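Local structure of transposon Tn7 transposition protein TnsA (Escherichia coli, 1T0F) at residues H53-V58 with V79-E84. The protein cuts the 5' DNA strands at the ends of Tn7 as the magnesium- or manganese-dependent endonuclease subunit of the transposase it forms with TnsB. Numbering follows the deposited sequence.
Sequences HKTGRV and VLDIRE
E84 OE1 is held by two hydrogen bonds, from R57 NH2 at 2.8 Å and from H59 ND1. E84 OE2 is held likewise by R57 NH1 at 3.2 Å and the backbone N of H60. The R57 guanidinium forms an end-on salt bridge with the carboxylate. Both N-H groups point almost straight (175°) at syn lone pairs, and the planes lie 20° apart. R57 NE donates to a water that donates to D81 OD1, while D81 OD2 accepts from G29 N. T55 OG1 takes the backbone N-H of R57 in an ST turn and also hydrogen-bonds H59 NE2. T55 CG2 lies 3.4 Å from D81 OD1. K54 crosses V79 at about a right angle, bends at chi4 (-65°), and donates through K54 NZ to a lone pair of V79 O at 2.9 Å. A second water bridges K54 O and L80 O beside the classic beta bulge of L80 and D81 opposite D121. An alanine at R57 would probably upset E84's charge balance and loosen the loop from strand 79-87, outermost in the nuclease domain's mixed sheet. The paired charges probably keep E84 ionised, its side chain about 6 Å from that of active-site E66.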
# COMPACT_ATOMS: atom_id res chain seq x y z
N HIS A 53 -4.23 -12.25 3.40
CA HIS A 53 -4.65 -13.62 3.10
C HIS A 53 -3.93 -14.09 1.84
O HIS A 53 -3.65 -15.28 1.68
CB HIS A 53 -6.16 -13.71 2.87
CG HIS A 53 -6.99 -13.37 4.07
ND1 HIS A 53 -8.29 -13.78 4.21
CD2 HIS A 53 -6.71 -12.61 5.16
CE1 HIS A 53 -8.79 -13.29 5.33
NE2 HIS A 53 -7.85 -12.58 5.93
N LYS A 54 -3.63 -13.15 0.95
CA LYS A 54 -2.95 -13.49 -0.30
C LYS A 54 -1.50 -13.93 -0.15
O LYS A 54 -1.06 -14.86 -0.83
CB LYS A 54 -3.02 -12.32 -1.28
CG LYS A 54 -4.44 -12.07 -1.79
CD LYS A 54 -4.49 -10.91 -2.76
CE LYS A 54 -5.89 -10.75 -3.34
NZ LYS A 54 -6.29 -11.93 -4.18
N THR A 55 -0.75 -13.28 0.74
CA THR A 55 0.65 -13.62 0.91
C THR A 55 0.93 -14.43 2.17
O THR A 55 1.97 -15.09 2.26
CB THR A 55 1.52 -12.35 0.98
OG1 THR A 55 1.22 -11.65 2.20
CG2 THR A 55 1.25 -11.43 -0.21
N GLY A 56 0.03 -14.36 3.13
CA GLY A 56 0.23 -15.07 4.38
C GLY A 56 1.19 -14.31 5.29
O GLY A 56 1.54 -14.80 6.37
N ARG A 57 1.62 -13.13 4.86
CA ARG A 57 2.56 -12.29 5.62
C ARG A 57 1.88 -11.13 6.33
O ARG A 57 0.74 -10.76 6.02
CB ARG A 57 3.60 -11.64 4.70
CG ARG A 57 4.57 -12.55 3.99
CD ARG A 57 5.75 -11.73 3.39
NE ARG A 57 5.36 -10.85 2.28
CZ ARG A 57 5.22 -9.53 2.37
NH1 ARG A 57 5.43 -8.90 3.52
NH2 ARG A 57 4.87 -8.83 1.30
N VAL A 58 2.62 -10.54 7.28
CA VAL A 58 2.16 -9.35 7.97
C VAL A 58 2.93 -8.27 7.21
O VAL A 58 4.17 -8.23 7.25
CB VAL A 58 2.57 -9.32 9.46
CG1 VAL A 58 2.36 -7.91 10.02
CG2 VAL A 58 1.74 -10.32 10.25
N VAL A 79 -5.16 -10.50 -7.78
CA VAL A 79 -3.83 -10.25 -7.20
C VAL A 79 -3.26 -11.52 -6.59
O VAL A 79 -3.91 -12.20 -5.78
CB VAL A 79 -3.89 -9.13 -6.14
CG1 VAL A 79 -2.57 -9.04 -5.38
CG2 VAL A 79 -4.18 -7.80 -6.83
N LEU A 80 -2.05 -11.86 -7.00
CA LEU A 80 -1.37 -13.06 -6.52
C LEU A 80 -0.35 -12.73 -5.43
O LEU A 80 -0.25 -13.45 -4.43
CB LEU A 80 -0.65 -13.75 -7.68
CG LEU A 80 0.08 -15.06 -7.39
CD1 LEU A 80 -0.92 -16.12 -6.92
CD2 LEU A 80 0.80 -15.52 -8.64
N ASP A 81 0.41 -11.66 -5.63
CA ASP A 81 1.42 -11.27 -4.65
C ASP A 81 1.47 -9.75 -4.53
O ASP A 81 1.17 -9.03 -5.49
CB ASP A 81 2.80 -11.81 -5.05
CG ASP A 81 3.82 -11.74 -3.91
OD1 ASP A 81 3.43 -11.43 -2.77
OD2 ASP A 81 5.01 -12.02 -4.16
N ILE A 82 1.82 -9.28 -3.34
CA ILE A 82 1.95 -7.85 -3.07
C ILE A 82 3.28 -7.71 -2.35
O ILE A 82 3.44 -8.22 -1.24
CB ILE A 82 0.83 -7.34 -2.14
CG1 ILE A 82 -0.53 -7.42 -2.86
CG2 ILE A 82 1.11 -5.89 -1.72
CD1 ILE A 82 -1.72 -7.16 -1.94
N ARG A 83 4.23 -7.05 -2.99
CA ARG A 83 5.55 -6.83 -2.40
C ARG A 83 5.74 -5.34 -2.12
O ARG A 83 6.06 -4.57 -3.01
CB ARG A 83 6.63 -7.37 -3.35
CG ARG A 83 6.76 -8.91 -3.30
CD ARG A 83 7.78 -9.46 -4.30
NE ARG A 83 7.31 -9.40 -5.69
CZ ARG A 83 8.08 -9.56 -6.76
NH1 ARG A 83 9.38 -9.78 -6.61
NH2 ARG A 83 7.57 -9.52 -7.98
N GLU A 84 5.53 -4.96 -0.86
CA GLU A 84 5.63 -3.57 -0.44
C GLU A 84 7.07 -3.13 -0.18
O GLU A 84 7.93 -3.96 0.13
CB GLU A 84 4.79 -3.32 0.82
CG GLU A 84 5.38 -3.84 2.14
CD GLU A 84 5.08 -5.31 2.43
OE1 GLU A 84 4.72 -6.07 1.50
OE2 GLU A 84 5.23 -5.73 3.60
O HOH W 1 -1.65 -15.52 -3.35
O HOH W 2 5.03 -11.09 -0.67